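Local structure of D-aminopeptidase (Burkholderia sp. LK4, 5TZB) at residues G59-V67 with D150-V161; P81-L89 with L270-Q280. The protein is a beta-aminopeptidase of the Ntn-hydrolase type, peptidase family S58, that probably cleaves N-terminal amino acids, beta-amino acids among them, from peptides. All coordinates share one frame; numbering follows the deposited sequence.

Contact 1: residues G59-V67 with D150-V161; sequences GDASIRTGV and DGLLNDIWGQHV
Ile63 lies across one face of the His160 imidazole. Its CG1 stands 3.7 Å from the centroid of the His160 ring, 10° off the ring normal, in a CH-pi contact. The ring edge has a separate partner. His160 NE2 donates to Asp155 OD2 over 2.8 Å, nearly straight at 169° and close to the ring plane. The carboxylate is met from above its own plane. This bond fixes the turn of the imidazole beneath Ile63. It joins two residues of the loop 150-161, and Asp155 is the centre of an inverse gamma turn. Asp155 N binds Ser62 O at 3.0 Å.

Asn154 lies alongside Ile63, pointing the same way. Its CG is anti to the backbone N (chi1 180°), which brings OD1 to Arg64 N at 2.7 Å. The amide is held at its other end too, because Asn154 ND2 donates to Asp150 OD1 at 3.0 Å. The second oxygen, Asp150 OD2, accepts from Thr65 OG1 at 2.9 Å, the two side chains crossing at about a right angle. Asp150 thus links strand and loop. Farther along, Thr65 CG2 rests on Val161 CG2 at 3.8 Å.

Strand 63-71 lies between strands 48-56 and 111-115 in the five-stranded sheet. Asn115 of strand 111-115 binds Thr65 OG1, and strand 359-361 packs against Arg64 and Leu153.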
ATOM      1  N   GLY C  59       8.073 -25.151  35.841  1.00 49.58           N
ATOM      2  CA  GLY C  59       6.676 -24.803  36.050  1.00 50.93           C
ATOM      3  C   GLY C  59       6.052 -23.789  35.097  1.00 50.60           C
ATOM      4  O   GLY C  59       6.041 -23.990  33.881  1.00 50.62           O
ATOM      5  N   ASP C  60       5.558 -22.676  35.629  1.00 49.71           N
ATOM      6  CA  ASP C  60       4.875 -21.703  34.783  1.00 49.99           C
ATOM      7  C   ASP C  60       5.921 -20.717  34.278  1.00 48.60           C
ATOM      8  O   ASP C  60       5.629 -19.777  33.535  1.00 47.95           O
ATOM      9  CB  ASP C  60       3.760 -21.019  35.590  1.00 51.98           C
ATOM     10  CG  ASP C  60       2.885 -20.084  34.757  1.00 53.37           C
ATOM     11  OD1 ASP C  60       1.703 -20.440  34.534  1.00 54.37           O
ATOM     12  OD2 ASP C  60       3.328 -18.977  34.377  1.00 53.95           O
ATOM     13  N   ALA C  61       7.176 -21.042  34.563  1.00 46.66           N
ATOM     14  CA  ALA C  61       8.295 -20.232  34.115  1.00 45.25           C
ATOM     15  C   ALA C  61       9.161 -21.051  33.169  1.00 43.17           C
ATOM     16  O   ALA C  61      10.320 -20.720  32.931  1.00 42.17           O
ATOM     17  CB  ALA C  61       9.110 -19.742  35.303  1.00 46.52           C
ATOM     18  N   SER C  62       8.579 -22.129  32.642  1.00 41.56           N
ATOM     19  CA  SER C  62       9.260 -22.986  31.678  1.00 39.16           C
ATOM     20  C   SER C  62       9.597 -22.202  30.412  1.00 36.02           C
ATOM     21  O   SER C  62       8.835 -21.339  29.971  1.00 34.40           O
ATOM     22  CB  SER C  62       8.411 -24.215  31.329  1.00 38.25           C
ATOM     23  OG  SER C  62       8.284 -25.077  32.445  1.00 39.64           O
ATOM     24  N   ILE C  63      10.751 -22.512  29.840  1.00 35.20           N
ATOM     25  CA  ILE C  63      11.225 -21.840  28.646  1.00 34.10           C
ATOM     26  C   ILE C  63      11.120 -22.786  27.459  1.00 34.62           C
ATOM     27  O   ILE C  63      11.724 -23.861  27.467  1.00 35.93           O
ATOM     28  CB  ILE C  63      12.668 -21.367  28.807  1.00 33.88           C
ATOM     29  CG1 ILE C  63      12.804 -20.506  30.064  1.00 34.67           C
ATOM     30  CG2 ILE C  63      13.104 -20.585  27.583  1.00 33.03           C
ATOM     31  CD1 ILE C  63      14.251 -20.129  30.400  1.00 34.44           C
ATOM     32  N   ARG C  64      10.323 -22.415  26.463  1.00 34.09           N
ATOM     33  CA  ARG C  64      10.253 -23.191  25.229  1.00 34.54           C
ATOM     34  C   ARG C  64      10.264 -22.203  24.081  1.00 31.87           C
ATOM     35  O   ARG C  64       9.226 -21.908  23.496  1.00 30.78           O
ATOM     36  CB  ARG C  64       8.984 -24.057  25.186  1.00 37.66           C
ATOM     37  CG  ARG C  64       8.947 -25.097  26.292  1.00 42.03           C
ATOM     38  CD  ARG C  64      10.034 -26.154  26.147  1.00 45.91           C
ATOM     39  NE  ARG C  64       9.983 -27.110  27.254  1.00 49.94           N
ATOM     40  CZ  ARG C  64       9.207 -28.187  27.277  1.00 52.44           C
ATOM     41  NH1 ARG C  64       8.432 -28.451  26.236  1.00 52.81           N
ATOM     42  NH2 ARG C  64       9.215 -29.003  28.326  1.00 53.70           N
ATOM     43  N   THR C  65      11.447 -21.690  23.763  1.00 30.06           N
ATOM     44  CA  THR C  65      11.561 -20.619  22.791  1.00 29.03           C
ATOM     45  C   THR C  65      12.979 -20.562  22.242  1.00 28.01           C
ATOM     46  O   THR C  65      13.771 -21.475  22.460  1.00 28.61           O
ATOM     47  CB  THR C  65      11.180 -19.246  23.418  1.00 20.64           C
ATOM     48  OG1 THR C  65      11.044 -18.263  22.390  1.00 19.80           O
ATOM     49  CG2 THR C  65      12.223 -18.792  24.428  1.00 26.13           C
ATOM     50  N   GLY C  66      13.297 -19.492  21.523  1.00 27.22           N
ATOM     51  CA  GLY C  66      14.625 -19.337  20.974  1.00 25.09           C
ATOM     52  C   GLY C  66      14.665 -18.342  19.837  1.00 23.38           C
ATOM     53  O   GLY C  66      13.779 -17.499  19.682  1.00 21.33           O
ATOM     54  N   VAL C  67      15.711 -18.442  19.029  1.00 23.47           N
ATOM     55  CA  VAL C  67      15.873 -17.532  17.928  1.00 23.63           C
ATOM     56  C   VAL C  67      16.506 -18.266  16.741  1.00 23.79           C
ATOM     57  O   VAL C  67      17.391 -19.107  16.912  1.00 23.32           O
ATOM     58  CB  VAL C  67      16.705 -16.279  18.366  1.00 23.00           C
ATOM     59  CG1 VAL C  67      17.957 -16.687  19.091  1.00 24.18           C
ATOM     60  CG2 VAL C  67      17.031 -15.383  17.186  1.00 22.04           C
ATOM     61  N   ASP C 150       4.505 -17.942  21.108  1.00 22.40           N
ATOM     62  CA  ASP C 150       4.601 -19.233  21.793  1.00 23.91           C
ATOM     63  C   ASP C 150       4.089 -19.172  23.237  1.00 25.72           C
ATOM     64  O   ASP C 150       4.594 -19.868  24.103  1.00 26.19           O
ATOM     65  CB  ASP C 150       6.050 -19.763  21.793  1.00 23.10           C
ATOM     66  CG  ASP C 150       7.077 -18.749  22.331  1.00 21.95           C
ATOM     67  OD1 ASP C 150       6.708 -17.805  23.054  1.00 22.81           O
ATOM     68  OD2 ASP C 150       8.281 -18.922  22.052  1.00 19.96           O
ATOM     69  N   GLY C 151       3.086 -18.333  23.479  1.00 26.63           N
ATOM     70  CA  GLY C 151       2.573 -18.088  24.820  1.00 27.84           C
ATOM     71  C   GLY C 151       2.001 -19.278  25.567  1.00 28.97           C
ATOM     72  O   GLY C 151       1.928 -19.264  26.792  1.00 30.18           O
ATOM     73  N   LEU C 152       1.609 -20.320  24.843  1.00 29.10           N
ATOM     74  CA  LEU C 152       1.021 -21.497  25.478  1.00 30.30           C
ATOM     75  C   LEU C 152       2.073 -22.404  26.120  1.00 30.84           C
ATOM     76  O   LEU C 152       1.959 -22.767  27.298  1.00 32.53           O
ATOM     77  CB  LEU C 152       0.193 -22.290  24.465  1.00 31.73           C
ATOM     78  CG  LEU C 152      -0.769 -23.315  25.077  1.00 34.61           C
ATOM     79  CD1 LEU C 152      -1.845 -22.646  25.938  1.00 34.28           C
ATOM     80  CD2 LEU C 152      -1.406 -24.138  23.973  1.00 35.61           C
ATOM     81  N   LEU C 153       3.098 -22.755  25.348  1.00 29.45           N
ATOM     82  CA  LEU C 153       4.145 -23.660  25.803  1.00 29.62           C
ATOM     83  C   LEU C 153       5.326 -22.942  26.434  1.00 28.97           C
ATOM     84  O   LEU C 153       6.085 -23.548  27.180  1.00 29.08           O
ATOM     85  CB  LEU C 153       4.637 -24.537  24.639  1.00 29.46           C
ATOM     86  CG  LEU C 153       3.614 -25.489  24.018  1.00 28.62           C
ATOM     87  CD1 LEU C 153       4.182 -26.184  22.785  1.00 27.71           C
ATOM     88  CD2 LEU C 153       3.204 -26.524  25.073  1.00 30.20           C
ATOM     89  N   ASN C 154       5.472 -21.653  26.134  1.00 28.46           N
ATOM     90  CA  ASN C 154       6.611 -20.864  26.605  1.00 28.20           C
ATOM     91  C   ASN C 154       6.178 -19.767  27.569  1.00 27.95           C
ATOM     92  O   ASN C 154       5.085 -19.210  27.432  1.00 27.98           O
ATOM     93  CB  ASN C 154       7.347 -20.226  25.418  1.00 27.12           C
ATOM     94  CG  ASN C 154       8.538 -19.383  25.844  1.00 27.41           C
ATOM     95  OD1 ASN C 154       9.429 -19.860  26.552  1.00 28.27           O
ATOM     96  ND2 ASN C 154       8.540 -18.112  25.445  1.00 26.52           N
ATOM     97  N   ASP C 155       7.045 -19.449  28.523  1.00 28.19           N
ATOM     98  CA  ASP C 155       6.842 -18.322  29.426  1.00 28.99           C
ATOM     99  C   ASP C 155       7.164 -17.031  28.670  1.00 27.93           C
ATOM    100  O   ASP C 155       8.231 -16.441  28.835  1.00 27.92           O
ATOM    101  CB  ASP C 155       7.725 -18.484  30.670  1.00 30.31           C
ATOM    102  CG  ASP C 155       7.601 -17.321  31.644  1.00 31.16           C
ATOM    103  OD1 ASP C 155       6.547 -16.648  31.660  1.00 30.13           O
ATOM    104  OD2 ASP C 155       8.563 -17.092  32.406  1.00 32.33           O
ATOM    105  N   ILE C 156       6.227 -16.591  27.841  1.00 27.91           N
ATOM    106  CA  ILE C 156       6.524 -15.531  26.890  1.00 27.82           C
ATOM    107  C   ILE C 156       6.659 -14.171  27.579  1.00 27.95           C
ATOM    108  O   ILE C 156       7.325 -13.273  27.055  1.00 27.08           O
ATOM    109  CB  ILE C 156       5.459 -15.454  25.766  1.00 25.12           C
ATOM    110  CG1 ILE C 156       6.016 -14.688  24.560  1.00 22.66           C
ATOM    111  CG2 ILE C 156       4.134 -14.854  26.282  1.00 25.32           C
ATOM    112  CD1 ILE C 156       5.110 -14.671  23.330  1.00 20.79           C
ATOM    113  N   TRP C 157       6.040 -14.025  28.751  1.00 27.83           N
ATOM    114  CA  TRP C 157       6.162 -12.792  29.524  1.00 26.81           C
ATOM    115  C   TRP C 157       7.500 -12.732  30.246  1.00 27.35           C
ATOM    116  O   TRP C 157       7.934 -11.669  30.681  1.00 26.98           O
ATOM    117  CB  TRP C 157       5.009 -12.668  30.520  1.00 26.42           C
ATOM    118  CG  TRP C 157       3.721 -12.267  29.876  1.00 26.15           C
ATOM    119  CD1 TRP C 157       2.644 -13.074  29.618  1.00 26.49           C
ATOM    120  CD2 TRP C 157       3.364 -10.956  29.403  1.00 25.31           C
ATOM    121  NE1 TRP C 157       1.643 -12.346  29.007  1.00 25.93           N
ATOM    122  CE2 TRP C 157       2.061 -11.050  28.859  1.00 24.74           C
ATOM    123  CE3 TRP C 157       4.021  -9.721  29.381  1.00 24.87           C
ATOM    124  CZ2 TRP C 157       1.398  -9.948  28.315  1.00 23.32           C
ATOM    125  CZ3 TRP C 157       3.369  -8.635  28.835  1.00 24.16           C
ATOM    126  CH2 TRP C 157       2.066  -8.753  28.307  1.00 23.20           C
ATOM    127  N   GLY C 158       8.162 -13.879  30.343  1.00 27.91           N
ATOM    128  CA  GLY C 158       9.437 -13.980  31.021  1.00 27.83           C
ATOM    129  C   GLY C 158      10.581 -13.368  30.229  1.00 27.15           C
ATOM    130  O   GLY C 158      11.644 -13.110  30.792  1.00 27.70           O
ATOM    131  N   GLN C 159      10.372 -13.176  28.928  1.00 25.80           N
ATOM    132  CA  GLN C 159      11.370 -12.559  28.039  1.00 26.51           C
ATOM    133  C   GLN C 159      12.738 -13.202  28.237  1.00 27.00           C
ATOM    134  O   GLN C 159      13.695 -12.550  28.666  1.00 27.14           O
ATOM    135  CB  GLN C 159      11.416 -11.029  28.252  1.00 26.39           C
ATOM    136  CG  GLN C 159      10.140 -10.313  27.744  1.00 26.34           C
ATOM    137  CD  GLN C 159      10.160  -8.787  27.903  1.00 26.73           C
ATOM    138  OE1 GLN C 159      10.400  -8.267  28.991  1.00 28.06           O
ATOM    139  NE2 GLN C 159       9.885  -8.072  26.819  1.00 25.54           N
ATOM    140  N   HIS C 160      12.830 -14.489  27.909  1.00 27.43           N
ATOM    141  CA  HIS C 160      14.018 -15.272  28.254  1.00 29.39           C
ATOM    142  C   HIS C 160      15.092 -15.293  27.163  1.00 29.90           C
ATOM    143  O   HIS C 160      16.155 -15.884  27.353  1.00 31.35           O
ATOM    144  CB  HIS C 160      13.624 -16.712  28.587  1.00 29.37           C
ATOM    145  CG  HIS C 160      12.732 -16.831  29.780  1.00 30.09           C
ATOM    146  ND1 HIS C 160      13.208 -16.812  31.073  1.00 31.18           N
ATOM    147  CD2 HIS C 160      11.394 -17.014  29.873  1.00 30.28           C
ATOM    148  CE1 HIS C 160      12.198 -16.949  31.912  1.00 32.47           C
ATOM    149  NE2 HIS C 160      11.086 -17.074  31.210  1.00 32.08           N
ATOM    150  N   VAL C 161      14.826 -14.654  26.026  1.00 28.63           N
ATOM    151  CA  VAL C 161      15.804 -14.606  24.938  1.00 28.46           C
ATOM    152  C   VAL C 161      16.737 -13.423  25.124  1.00 29.35           C
ATOM    153  O   VAL C 161      16.284 -12.310  25.394  1.00 29.63           O
ATOM    154  CB  VAL C 161      15.120 -14.508  23.546  1.00 20.65           C
ATOM    155  CG1 VAL C 161      16.162 -14.406  22.411  1.00 19.76           C
ATOM    156  CG2 VAL C 161      14.200 -15.697  23.332  1.00 20.73           C
TER

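Contact 2: residues P81-L89 with L270-Q280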
ATOM      1  N   PRO C  81      24.398  -5.739   0.135  1.00 18.70           N
ATOM      2  CA  PRO C  81      22.942  -5.643   0.248  1.00 17.93           C
ATOM      3  C   PRO C  81      22.206  -6.516  -0.755  1.00 17.34           C
ATOM      4  O   PRO C  81      22.703  -6.727  -1.858  1.00 17.10           O
ATOM      5  CB  PRO C  81      22.672  -4.155  -0.048  1.00 17.75           C
ATOM      6  CG  PRO C  81      23.940  -3.469   0.292  1.00 18.22           C
ATOM      7  CD  PRO C  81      25.013  -4.424  -0.112  1.00 19.05           C
ATOM      8  N   CYS C  82      21.023  -6.999  -0.379  1.00 17.29           N
ATOM      9  CA  CYS C  82      20.162  -7.738  -1.294  1.00 15.56           C
ATOM     10  C   CYS C  82      18.906  -6.941  -1.573  1.00 14.79           C
ATOM     11  O   CYS C  82      18.327  -6.335  -0.670  1.00 15.19           O
ATOM     12  CB  CYS C  82      19.763  -9.104  -0.721  1.00 16.23           C
ATOM     13  SG  CYS C  82      21.105 -10.258  -0.445  1.00 18.56           S
ATOM     14  N   PHE C  83      18.465  -6.951  -2.821  1.00 13.87           N
ATOM     15  CA  PHE C  83      17.138  -6.459  -3.118  1.00 13.90           C
ATOM     16  C   PHE C  83      16.111  -7.334  -2.366  1.00 14.23           C
ATOM     17  O   PHE C  83      16.315  -8.540  -2.166  1.00 13.20           O
ATOM     18  CB  PHE C  83      16.883  -6.457  -4.620  1.00 13.28           C
ATOM     19  CG  PHE C  83      17.585  -5.331  -5.360  1.00 13.92           C
ATOM     20  CD1 PHE C  83      17.785  -4.094  -4.753  1.00 12.76           C
ATOM     21  CD2 PHE C  83      18.030  -5.512  -6.674  1.00 13.91           C
ATOM     22  CE1 PHE C  83      18.417  -3.040  -5.445  1.00 14.06           C
ATOM     23  CE2 PHE C  83      18.672  -4.472  -7.373  1.00 13.46           C
ATOM     24  CZ  PHE C  83      18.862  -3.236  -6.763  1.00 12.85           C
ATOM     25  N   ALA C  84      15.038  -6.713  -1.896  1.00 14.53           N
ATOM     26  CA  ALA C  84      14.066  -7.434  -1.088  1.00 13.07           C
ATOM     27  C   ALA C  84      12.715  -6.745  -1.122  1.00 14.09           C
ATOM     28  O   ALA C  84      12.604  -5.597  -1.539  1.00 12.70           O
ATOM     29  CB  ALA C  84      14.565  -7.576   0.347  1.00 10.81           C
ATOM     30  N   GLY C  85      11.684  -7.459  -0.677  1.00 13.85           N
ATOM     31  CA  GLY C  85      10.353  -6.902  -0.628  1.00 13.21           C
ATOM     32  C   GLY C  85       9.552  -7.645   0.427  1.00 13.92           C
ATOM     33  O   GLY C  85       9.921  -8.759   0.830  1.00 13.49           O
ATOM     34  N   VAL C  86       8.452  -7.041   0.869  1.00 14.02           N
ATOM     35  CA  VAL C  86       7.601  -7.674   1.872  1.00 14.69           C
ATOM     36  C   VAL C  86       6.163  -7.739   1.409  1.00 13.94           C
ATOM     37  O   VAL C  86       5.711  -6.882   0.641  1.00 13.50           O
ATOM     38  CB  VAL C  86       7.644  -6.933   3.216  1.00 15.96           C
ATOM     39  CG1 VAL C  86       9.019  -7.023   3.821  1.00 16.51           C
ATOM     40  CG2 VAL C  86       7.223  -5.470   3.051  1.00 16.02           C
ATOM     41  N   HIS C  87       5.441  -8.761   1.872  1.00 13.54           N
ATOM     42  CA  HIS C  87       3.999  -8.763   1.722  1.00 13.57           C
ATOM     43  C   HIS C  87       3.301  -9.191   3.009  1.00 14.22           C
ATOM     44  O   HIS C  87       3.699 -10.167   3.655  1.00 14.74           O
ATOM     45  CB  HIS C  87       3.517  -9.679   0.583  1.00 12.80           C
ATOM     46  CG  HIS C  87       2.026  -9.697   0.477  1.00 13.73           C
ATOM     47  ND1 HIS C  87       1.321  -8.740  -0.229  1.00 15.53           N
ATOM     48  CD2 HIS C  87       1.093 -10.477   1.077  1.00 13.01           C
ATOM     49  CE1 HIS C  87       0.026  -8.959  -0.091  1.00 15.56           C
ATOM     50  NE2 HIS C  87      -0.142 -10.008   0.697  1.00 10.87           N
ATOM     51  N   VAL C  88       2.238  -8.472   3.357  1.00 14.20           N
ATOM     52  CA  VAL C  88       1.485  -8.805   4.554  1.00 15.79           C
ATOM     53  C   VAL C  88       0.077  -9.287   4.211  1.00 13.46           C
ATOM     54  O   VAL C  88      -0.753  -8.525   3.726  1.00 12.78           O
ATOM     55  CB  VAL C  88       1.376  -7.601   5.524  1.00 16.76           C
ATOM     56  CG1 VAL C  88       0.514  -8.001   6.714  1.00 17.13           C
ATOM     57  CG2 VAL C  88       2.751  -7.162   5.980  1.00 15.57           C
ATOM     58  N   LEU C  89      -0.166 -10.575   4.441  1.00 13.11           N
ATOM     59  CA  LEU C  89      -1.489 -11.155   4.286  1.00 13.00           C
ATOM     60  C   LEU C  89      -2.370 -10.758   5.469  1.00 13.58           C
ATOM     61  O   LEU C  89      -3.559 -10.519   5.300  1.00 13.90           O
ATOM     62  CB  LEU C  89      -1.397 -12.694   4.162  1.00 11.84           C
ATOM     63  CG  LEU C  89      -2.647 -13.575   4.292  1.00 16.40           C
ATOM     64  CD1 LEU C  89      -3.788 -13.172   3.345  1.00 16.64           C
ATOM     65  CD2 LEU C  89      -2.240 -15.043   4.038  1.00 15.16           C
ATOM     66  N   LEU C 270      16.266 -10.362  -9.045  1.00 16.62           N
ATOM     67  CA  LEU C 270      15.008  -9.642  -8.909  1.00 15.69           C
ATOM     68  C   LEU C 270      15.216  -8.244  -8.358  1.00 14.79           C
ATOM     69  O   LEU C 270      15.953  -8.066  -7.380  1.00 14.90           O
ATOM     70  CB  LEU C 270      14.046 -10.408  -7.999  1.00 14.56           C
ATOM     71  CG  LEU C 270      13.536 -11.757  -8.523  1.00 14.88           C
ATOM     72  CD1 LEU C 270      12.538 -12.345  -7.540  1.00 15.08           C
ATOM     73  CD2 LEU C 270      12.911 -11.607  -9.894  1.00 13.61           C
ATOM     74  N   LEU C 271      14.540  -7.273  -8.964  1.00 14.66           N
ATOM     75  CA  LEU C 271      14.492  -5.893  -8.463  1.00 13.91           C
ATOM     76  C   LEU C 271      13.552  -5.801  -7.252  1.00 14.71           C
ATOM     77  O   LEU C 271      12.743  -6.716  -7.047  1.00 13.96           O
ATOM     78  CB  LEU C 271      14.020  -4.946  -9.569  1.00 13.06           C
ATOM     79  CG  LEU C 271      14.896  -4.892 -10.819  1.00 13.62           C
ATOM     80  CD1 LEU C 271      14.318  -3.914 -11.820  1.00 14.27           C
ATOM     81  CD2 LEU C 271      16.323  -4.515 -10.436  1.00 13.30           C
ATOM     82  N   PRO C 272      13.643  -4.699  -6.463  1.00 13.93           N
ATOM     83  CA  PRO C 272      12.761  -4.535  -5.295  1.00 13.53           C
ATOM     84  C   PRO C 272      11.275  -4.787  -5.608  1.00 12.07           C
ATOM     85  O   PRO C 272      10.665  -5.574  -4.892  1.00 13.64           O
ATOM     86  CB  PRO C 272      13.005  -3.079  -4.882  1.00 13.84           C
ATOM     87  CG  PRO C 272      14.449  -2.878  -5.214  1.00 13.08           C
ATOM     88  CD  PRO C 272      14.668  -3.640  -6.513  1.00 12.86           C
ATOM     89  N   HIS C 273      10.727  -4.225  -6.682  1.00 11.90           N
ATOM     90  CA  HIS C 273       9.299  -4.411  -6.959  1.00 11.79           C
ATOM     91  C   HIS C 273       8.976  -5.870  -7.293  1.00 13.14           C
ATOM     92  O   HIS C 273       7.855  -6.330  -7.051  1.00 14.80           O
ATOM     93  CB  HIS C 273       8.828  -3.476  -8.087  1.00 11.53           C
ATOM     94  CG  HIS C 273       9.095  -3.981  -9.479  1.00 12.48           C
ATOM     95  ND1 HIS C 273      10.304  -3.803 -10.115  1.00 12.20           N
ATOM     96  CD2 HIS C 273       8.280  -4.580 -10.382  1.00 13.74           C
ATOM     97  CE1 HIS C 273      10.236  -4.296 -11.343  1.00 13.54           C
ATOM     98  NE2 HIS C 273       9.022  -4.781 -11.528  1.00 14.28           N
ATOM     99  N   GLN C 274       9.961  -6.600  -7.805  1.00 12.05           N
ATOM    100  CA  GLN C 274       9.775  -8.016  -8.161  1.00 13.18           C
ATOM    101  C   GLN C 274       9.851  -8.907  -6.921  1.00 12.17           C
ATOM    102  O   GLN C 274       9.245  -9.979  -6.866  1.00 14.36           O
ATOM    103  CB  GLN C 274      10.820  -8.448  -9.200  1.00 13.92           C
ATOM    104  CG  GLN C 274      10.773  -7.632 -10.490  1.00 14.08           C
ATOM    105  CD  GLN C 274      11.755  -8.154 -11.536  1.00 14.65           C
ATOM    106  OE1 GLN C 274      12.955  -8.241 -11.281  1.00 15.77           O
ATOM    107  NE2 GLN C 274      11.245  -8.506 -12.708  1.00 14.45           N
ATOM    108  N   CYS C 275      10.638  -8.487  -5.941  1.00 11.21           N
ATOM    109  CA  CYS C 275      10.682  -9.189  -4.664  1.00 11.48           C
ATOM    110  C   CYS C 275       9.334  -9.086  -3.928  1.00 12.43           C
ATOM    111  O   CYS C 275       8.918 -10.014  -3.239  1.00 12.25           O
ATOM    112  CB  CYS C 275      11.816  -8.642  -3.809  1.00 11.89           C
ATOM    113  SG  CYS C 275      13.499  -9.067  -4.403  1.00 15.63           S
ATOM    114  N   THR C 276       8.670  -7.942  -4.062  1.00 13.92           N
ATOM    115  CA  THR C 276       7.329  -7.755  -3.491  1.00 14.30           C
ATOM    116  C   THR C 276       6.350  -8.735  -4.128  1.00 14.71           C
ATOM    117  O   THR C 276       5.531  -9.365  -3.440  1.00 14.55           O
ATOM    118  CB  THR C 276       6.829  -6.313  -3.697  1.00 14.03           C
ATOM    119  OG1 THR C 276       7.782  -5.416  -3.130  1.00 14.24           O
ATOM    120  CG2 THR C 276       5.455  -6.084  -3.015  1.00 20.10           C
ATOM    121  N   ARG C 277       6.435  -8.859  -5.451  1.00 13.48           N
ATOM    122  CA  ARG C 277       5.582  -9.798  -6.162  1.00 13.27           C
ATOM    123  C   ARG C 277       5.837 -11.222  -5.678  1.00 12.70           C
ATOM    124  O   ARG C 277       4.902 -11.989  -5.401  1.00 11.53           O
ATOM    125  CB  ARG C 277       5.808  -9.688  -7.669  1.00 13.53           C
ATOM    126  CG  ARG C 277       5.621  -8.272  -8.206  1.00 13.72           C
ATOM    127  CD  ARG C 277       5.739  -8.239  -9.719  1.00 14.45           C
ATOM    128  NE  ARG C 277       4.570  -8.875 -10.333  1.00 14.57           N
ATOM    129  CZ  ARG C 277       4.506  -9.303 -11.594  1.00 13.68           C
ATOM    130  NH1 ARG C 277       5.560  -9.178 -12.399  1.00 13.14           N
ATOM    131  NH2 ARG C 277       3.399  -9.888 -12.045  1.00 12.06           N
ATOM    132  N   LEU C 278       7.109 -11.555  -5.521  1.00 13.18           N
ATOM    133  CA  LEU C 278       7.486 -12.895  -5.102  1.00 13.03           C
ATOM    134  C   LEU C 278       7.010 -13.174  -3.666  1.00 13.42           C
ATOM    135  O   LEU C 278       6.525 -14.266  -3.377  1.00 11.96           O
ATOM    136  CB  LEU C 278       8.997 -13.077  -5.216  1.00 12.91           C
ATOM    137  CG  LEU C 278       9.532 -14.499  -5.024  1.00 11.18           C
ATOM    138  CD1 LEU C 278       9.025 -15.389  -6.144  1.00 12.05           C
ATOM    139  CD2 LEU C 278      11.036 -14.489  -5.002  1.00 11.22           C
ATOM    140  N   ALA C 279       7.139 -12.185  -2.781  1.00 11.53           N
ATOM    141  CA  ALA C 279       6.750 -12.378  -1.387  1.00 12.29           C
ATOM    142  C   ALA C 279       5.268 -12.714  -1.257  1.00 13.19           C
ATOM    143  O   ALA C 279       4.895 -13.517  -0.406  1.00 13.44           O
ATOM    144  CB  ALA C 279       7.089 -11.146  -0.550  1.00 12.91           C
ATOM    145  N   GLN C 280       4.428 -12.118  -2.096  1.00 13.33           N
ATOM    146  CA  GLN C 280       2.992 -12.344  -1.965  1.00 14.08           C
ATOM    147  C   GLN C 280       2.642 -13.775  -2.363  1.00 16.02           C
ATOM    148  O   GLN C 280       1.599 -14.289  -1.960  1.00 17.68           O
ATOM    149  CB  GLN C 280       2.167 -11.342  -2.790  1.00 12.48           C
ATOM    150  CG  GLN C 280       0.655 -11.477  -2.504  1.00 13.62           C
ATOM    151  CD  GLN C 280      -0.244 -10.365  -3.081  1.00 13.58           C
ATOM    152  OE1 GLN C 280      -1.467 -10.414  -2.906  1.00 13.91           O
ATOM    153  NE2 GLN C 280       0.347  -9.366  -3.742  1.00 11.71           N
TER
HETATM  154  O   HOH W   1       8.268  -4.375  -0.400  1.00 11.08           O
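Phe83 and His87 reach from strand 82-88 to helix 272-289, an alpha-on-beta packing within the layered Ntn-hydrolase fold. Pro272 CD sits over one face of the Phe83 ring, 3.6 Å from its centroid, in a CH-pi contact offset toward the rim. Leu270 O lies at the ring edge, near its plane. Leu271 CD2 adds an apolar contact with Phe83 CE2. At the far end, Gln280 spreads over one face of the His87 ring. With CG anti to the backbone N (chi1 178°), the His87 ring lies against Gln280, whose CG stands over its centre. The extended Gln280 chain carries the amide on, its plane only 8° from the ring plane, and Gln280 CD stacks 3.3 Å from His87 CE1.

Between these ends the approach is close, because Gly85 carries no side chain. Cys275 CB reaches Gly85 N at 3.4 Å, and the segment axes come within 5.8 Å at a crossing angle of -42°. One helical turn on from Cys275, Ala279 CB lies 3.8 Å from His87 N.

Farther out, Leu271 takes the N-cap position. Its N-H bonds in the carbonyl plane to a lone pair of Gln274 OE1, which steadies the first turn. Strand 298-305 pairs with the strand through Phe83, Gly85 and His87. His87 NE2 bonds to Gln280 OE1 of the third subunit, and Gln280 OE1 to His87 NE2 of the same neighbour. One water bridges strand and helix, accepting from Val86 N at 3.0 Å and hydrogen-bonded to Thr276 OG1, also at 3.0 Å.

In the fold
The two contacts lie on opposite sides of the chain's centre. Their centres are about 32 Å apart, and their nearest atoms about 18 Å. Along the chain the segments alternate: 59-67, 81-89, 150-161, 270-280. Strands 63-71 and 82-88 follow each other directly but enter different sheets. Contact 1 ties a loop to the second strand of the five-stranded sheet. Contact 2 places a helix on the seven-stranded one. Each joins parts distant in sequence, 83 and 181 residues apart at their closest ends. Both touch the second subunit, while contact 2 also meets the third and fourth, so its helix helps build the four-chain assembly.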